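Local atomic coordinates of putative pyrroline carboxylate reductase (Streptococcus pyogenes, PDB entry 2AMF), a protein that probably catalyses the NAD(P)H-dependent reduction of 1-pyrroline-5-carboxylate to L-proline, the last step of proline biosynthesis. Residues A15-K20 and P113-Q118; I93-L98 and L108-P113. All blocks are in the same frame, centred on the assembly; numbering follows the deposited sequence.

The two contacts lie about 18 Å apart, centre to centre, and meet at Pro113, the residue that follows strand 108-112. Along the chain, segment 15-20 on helix 13-23 comes first, then 93-98 at the start of helix 95-102, then the strand, and last the loop 113-118. Contact 2 packs helix 95-102 on the strand it leads into. Contact 1 carries the chain beyond that strand to helix 13-23, which in a Rossmann topology covers the other face of the sheet. At the strand's end the chain reaches a bound proline, approached by Met112, Pro113 and Met115, while Lys13 and Met14 bind NADP(+), consistent with cofactor and amino acid meeting nearby.

Contact 1: A15-K20 and P113-Q118; sequences ASAIIK and PNMNAQ. With PRO (proline), chain S.
At chi1 -177° the Lys20 chain swings opposite its own amide nitrogen as it leaves helix 13-23 and stays extended to its tip, which carries NZ out to the carbonyl of Gln118. NZ donates to Gln118 O over 3.0 Å, in the plane of the carbonyl and at a C=O...N angle of 150°. A long, flexible amine suits this outer edge, where it can reach from helix to loop. Met115 behaves differently: its CB points away from the helix, but bends at chi2 (50°) and chi3 fold the thioether back, so that SD and CE both lie 4.1 Å from Ala17 CB. The same methyl, CE, is 3.6 Å from CD of the bound proline, so the unbranched, pliable methionine touches helix and ligand at once.

Ala17 sits two residues after Ala15, which closes the GxGxxA pattern begun by Gly10 and Gly12. This is the strand-turn-helix of a Rossmann fold, and the neighbouring Lys13 and Met14 bind NADP(+). The short side chain of Ala17 lets the loop come close: its CB lies 3.8 Å from Gln118 CG and 4.1 Å from Ala117 CB. Ile18 adds the branch CG2, which rests 4.0 Å from Ala117 CB, while Phe147 packs against both residues.

Asn114 helps set the turn: its OD1 accepts from Asn116 N in an Asx turn, leading into a 3-10 turn in which Ala117 N bonds to Asn114 O. The Asn114 amide is held through its nitrogen too, as ND2 donates to Ala165 O. The second subunit borders the same loop: its Ile222 packs on Met115 and its Phe218 on Gln118.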
# COMPACT_ATOMS: atom_id res chain seq x y z
N ALA E 15 -40.88 -1.67 -6.26
CA ALA E 15 -42.27 -1.87 -6.65
C ALA E 15 -43.08 -0.56 -6.65
O ALA E 15 -43.87 -0.32 -7.58
CB ALA E 15 -42.93 -2.92 -5.80
N SER E 16 -42.86 0.29 -5.64
CA SER E 16 -43.53 1.60 -5.57
C SER E 16 -43.16 2.46 -6.77
O SER E 16 -44.03 3.07 -7.40
CB SER E 16 -43.18 2.36 -4.30
OG SER E 16 -43.52 1.60 -3.16
N ALA E 17 -41.87 2.50 -7.08
CA ALA E 17 -41.37 3.27 -8.21
C ALA E 17 -42.02 2.91 -9.55
O ALA E 17 -42.26 3.79 -10.36
CB ALA E 17 -39.81 3.20 -8.29
N ILE E 18 -42.34 1.64 -9.79
CA ILE E 18 -42.98 1.25 -11.08
C ILE E 18 -44.51 1.45 -11.14
O ILE E 18 -45.09 1.42 -12.22
CB ILE E 18 -42.63 -0.19 -11.56
CG1 ILE E 18 -43.33 -1.24 -10.73
CG2 ILE E 18 -41.13 -0.43 -11.60
CD1 ILE E 18 -43.68 -2.48 -11.53
N ILE E 19 -45.13 1.65 -9.98
CA ILE E 19 -46.57 1.88 -9.86
C ILE E 19 -47.00 3.07 -10.70
O ILE E 19 -47.93 2.98 -11.49
CB ILE E 19 -46.99 2.15 -8.38
CG1 ILE E 19 -46.71 0.93 -7.50
CG2 ILE E 19 -48.47 2.60 -8.28
CD1 ILE E 19 -47.46 -0.31 -7.89
N LYS E 20 -46.29 4.18 -10.52
CA LYS E 20 -46.57 5.40 -11.25
C LYS E 20 -46.68 5.15 -12.76
O LYS E 20 -47.58 5.67 -13.41
CB LYS E 20 -45.50 6.45 -10.96
CG LYS E 20 -45.77 7.78 -11.64
CD LYS E 20 -44.72 8.81 -11.26
CE LYS E 20 -44.62 9.88 -12.32
NZ LYS E 20 -43.32 10.59 -12.19
N PRO E 113 -35.25 -3.63 -13.28
CA PRO E 113 -35.48 -2.19 -13.37
C PRO E 113 -34.49 -1.42 -12.47
O PRO E 113 -33.64 -2.04 -11.81
CB PRO E 113 -36.93 -2.04 -12.84
CG PRO E 113 -37.02 -3.17 -11.78
CD PRO E 113 -36.03 -4.26 -12.20
N ASN E 114 -34.57 -0.10 -12.48
CA ASN E 114 -33.82 0.70 -11.54
C ASN E 114 -34.69 1.84 -11.04
O ASN E 114 -35.79 2.06 -11.55
CB ASN E 114 -32.46 1.17 -12.12
CG ASN E 114 -32.62 2.14 -13.27
OD1 ASN E 114 -33.53 2.94 -13.29
ND2 ASN E 114 -31.73 2.06 -14.24
N MET E 115 -34.20 2.55 -10.03
CA MET E 115 -34.97 3.58 -9.33
C MET E 115 -35.41 4.75 -10.23
O MET E 115 -36.31 5.50 -9.87
CB MET E 115 -34.14 4.08 -8.15
CG MET E 115 -34.89 4.75 -6.99
SD MET E 115 -36.35 4.06 -6.18
CE MET E 115 -36.34 2.30 -6.25
N ASN E 116 -34.81 4.88 -11.42
CA ASN E 116 -35.23 5.90 -12.37
C ASN E 116 -36.65 5.68 -12.95
O ASN E 116 -37.23 6.59 -13.57
CB ASN E 116 -34.16 6.08 -13.45
CG ASN E 116 -32.81 6.53 -12.86
OD1 ASN E 116 -31.75 6.17 -13.36
ND2 ASN E 116 -32.87 7.29 -11.78
N ALA E 117 -37.19 4.48 -12.72
CA ALA E 117 -38.62 4.22 -12.90
C ALA E 117 -39.47 5.32 -12.27
O ALA E 117 -40.57 5.60 -12.76
CB ALA E 117 -38.99 2.84 -12.33
N GLN E 118 -38.96 5.95 -11.21
CA GLN E 118 -39.61 7.08 -10.51
C GLN E 118 -40.00 8.24 -11.42
O GLN E 118 -41.02 8.89 -11.20
CB GLN E 118 -38.72 7.65 -9.40
CG GLN E 118 -38.56 6.74 -8.20
CD GLN E 118 -37.87 7.43 -7.01
OE1 GLN E 118 -36.87 8.14 -7.17
NE2 GLN E 118 -38.40 7.20 -5.82
N PRO S . -33.66 -0.65 -7.26
CA PRO S . -33.59 -2.08 -7.02
C PRO S . -34.00 -3.06 -8.15
O PRO S . -33.69 -2.89 -9.33
CB PRO S . -34.41 -2.25 -5.73
CG PRO S . -34.12 -0.92 -4.96
CD PRO S . -33.54 0.08 -5.99
OXT PRO S . -34.62 -4.09 -7.90

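Contact 2: I93-L98 and L108-P113. With PRO (proline), chain S.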
# COMPACT_ATOMS: atom_id res chain seq x y z
N ILE E 93 -32.02 -14.38 -8.94
CA ILE E 93 -32.87 -15.57 -8.90
C ILE E 93 -33.32 -15.92 -10.31
O ILE E 93 -34.01 -15.14 -10.96
CB ILE E 93 -34.10 -15.37 -7.98
CG1 ILE E 93 -33.61 -15.04 -6.56
CG2 ILE E 93 -35.01 -16.62 -8.04
CD1 ILE E 93 -34.66 -15.13 -5.50
N SER E 94 -32.91 -17.10 -10.77
CA SER E 94 -33.20 -17.56 -12.11
C SER E 94 -34.67 -17.92 -12.29
O SER E 94 -35.38 -18.18 -11.32
CB SER E 94 -32.36 -18.79 -12.44
OG SER E 94 -32.72 -19.86 -11.58
N LEU E 95 -35.09 -17.96 -13.55
CA LEU E 95 -36.40 -18.42 -13.95
C LEU E 95 -36.57 -19.90 -13.61
O LEU E 95 -37.67 -20.36 -13.30
CB LEU E 95 -36.60 -18.18 -15.46
CG LEU E 95 -36.81 -16.72 -15.92
CD1 LEU E 95 -36.64 -16.58 -17.44
CD2 LEU E 95 -38.17 -16.16 -15.50
N GLN E 96 -35.46 -20.64 -13.66
CA GLN E 96 -35.45 -22.05 -13.30
C GLN E 96 -35.77 -22.22 -11.82
O GLN E 96 -36.64 -23.02 -11.46
CB GLN E 96 -34.11 -22.69 -13.64
CG GLN E 96 -34.19 -24.20 -13.79
CD GLN E 96 -32.84 -24.87 -13.71
OE1 GLN E 96 -32.21 -24.93 -12.64
NE2 GLN E 96 -32.37 -25.40 -14.83
N ARG E 97 -35.08 -21.47 -10.96
CA ARG E 97 -35.37 -21.49 -9.52
C ARG E 97 -36.79 -21.03 -9.22
O ARG E 97 -37.48 -21.65 -8.42
CB ARG E 97 -34.37 -20.63 -8.74
CG ARG E 97 -33.17 -21.41 -8.26
CD ARG E 97 -32.00 -20.50 -7.87
NE ARG E 97 -32.18 -19.85 -6.57
CZ ARG E 97 -31.47 -18.81 -6.15
NH1 ARG E 97 -30.54 -18.27 -6.92
NH2 ARG E 97 -31.71 -18.29 -4.95
N LEU E 98 -37.25 -19.97 -9.89
CA LEU E 98 -38.60 -19.44 -9.65
C LEU E 98 -39.65 -20.54 -9.92
O LEU E 98 -40.57 -20.73 -9.13
CB LEU E 98 -38.85 -18.17 -10.49
CG LEU E 98 -40.16 -17.39 -10.26
CD1 LEU E 98 -40.34 -16.93 -8.81
CD2 LEU E 98 -40.30 -16.21 -11.23
N LEU E 108 -43.17 -17.50 -16.96
CA LEU E 108 -42.46 -16.67 -15.97
C LEU E 108 -41.54 -15.74 -16.69
O LEU E 108 -40.93 -16.12 -17.70
CB LEU E 108 -41.65 -17.51 -14.97
CG LEU E 108 -42.39 -18.59 -14.17
CD1 LEU E 108 -41.40 -19.52 -13.50
CD2 LEU E 108 -43.32 -17.98 -13.13
N LEU E 109 -41.45 -14.51 -16.18
CA LEU E 109 -40.61 -13.48 -16.77
C LEU E 109 -39.74 -12.83 -15.73
O LEU E 109 -40.12 -12.72 -14.56
CB LEU E 109 -41.45 -12.42 -17.50
CG LEU E 109 -42.35 -12.97 -18.61
CD1 LEU E 109 -43.79 -13.10 -18.10
CD2 LEU E 109 -42.33 -12.08 -19.83
N ARG E 110 -38.55 -12.42 -16.14
CA ARG E 110 -37.73 -11.63 -15.24
C ARG E 110 -37.55 -10.22 -15.76
O ARG E 110 -37.34 -10.02 -16.95
CB ARG E 110 -36.36 -12.26 -15.06
CG ARG E 110 -36.31 -13.26 -13.96
CD ARG E 110 -34.89 -13.78 -13.84
NE ARG E 110 -34.00 -12.90 -13.08
CZ ARG E 110 -32.69 -13.10 -12.96
NH1 ARG E 110 -32.11 -14.15 -13.56
NH2 ARG E 110 -31.94 -12.26 -12.24
N ILE E 111 -37.62 -9.26 -14.85
CA ILE E 111 -37.19 -7.90 -15.17
C ILE E 111 -36.09 -7.42 -14.22
O ILE E 111 -35.96 -7.90 -13.08
CB ILE E 111 -38.37 -6.89 -15.22
CG1 ILE E 111 -39.01 -6.70 -13.84
CG2 ILE E 111 -39.39 -7.28 -16.31
CD1 ILE E 111 -40.06 -5.55 -13.80
N MET E 112 -35.28 -6.48 -14.70
CA MET E 112 -34.33 -5.81 -13.82
C MET E 112 -34.44 -4.33 -14.10
O MET E 112 -33.86 -3.83 -15.06
CB MET E 112 -32.88 -6.32 -13.98
CG MET E 112 -31.81 -5.63 -13.01
SD MET E 112 -32.36 -5.44 -11.29
CE MET E 112 -32.52 -7.15 -10.81
N PRO E 113 -35.25 -3.63 -13.28
CA PRO E 113 -35.48 -2.19 -13.37
C PRO E 113 -34.49 -1.42 -12.47
O PRO E 113 -33.64 -2.04 -11.81
CB PRO E 113 -36.93 -2.04 -12.84
CG PRO E 113 -37.02 -3.17 -11.78
CD PRO E 113 -36.03 -4.26 -12.20
N PRO S . -33.66 -0.65 -7.26
CA PRO S . -33.59 -2.08 -7.02
C PRO S . -34.00 -3.06 -8.15
O PRO S . -33.69 -2.89 -9.33
CB PRO S . -34.41 -2.25 -5.73
CG PRO S . -34.12 -0.92 -4.96
CD PRO S . -33.54 0.08 -5.99
OXT PRO S . -34.62 -4.09 -7.90
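Arg110 reaches from strand 108-112 across Leu95 to the backbone of Ile93, and its side chain can be followed outward atom by atom. CB points toward helix 95-102. CG then lies 3.8 Å from Leu95 CD2, and CD passes the same leucine on its way to the carbonyl of Ile93, whose O is 3.3 Å from CD. A bend at chi3 (81°) turns the guanidinium so that this oxygen sits 3.0 Å above its plane, offset toward the rim. Although Ile93 O is only 3.1 Å from NE, it stands over the face, and the angle is too poor for a hydrogen bond. The charge is met instead at NH1, which forms a salt bridge with Glu155 OE2. That same oxygen accepts from Leu95 N, so one carboxylate ties the strand's arginine to the first turn of the helix. Arginine suits the place because its methylene chain can lie against a leucine while its charged end reaches the carboxylate of Glu155.

Leu95 wedges its CD2 methyl against the strand itself, 3.5 Å from Leu108 O and 3.8 Å from Leu108 CB. One turn on, Leu98 CD2 meets Leu108 CD2 at 4.0 Å, and Phe73 and Leu77 of helix 73-77 border Leu98 as well. Branched aliphatic groups fill this buried interface without needing polar partners.

Ser94 occupies the N-cap of helix 95-102, and its OG accepts from Arg97 N at 2.9 Å with a nearly straight N-H...O angle of 166°, a role for which a short hydroxyl side chain is well suited. Together the pieces form the helix-to-strand half of the beta-alpha-beta crossover that runs from strand 86-88 through helix 95-102 to strand 108-112, with the helix laid on its parallel strands as in Rossmann-type dinucleotide-binding domains.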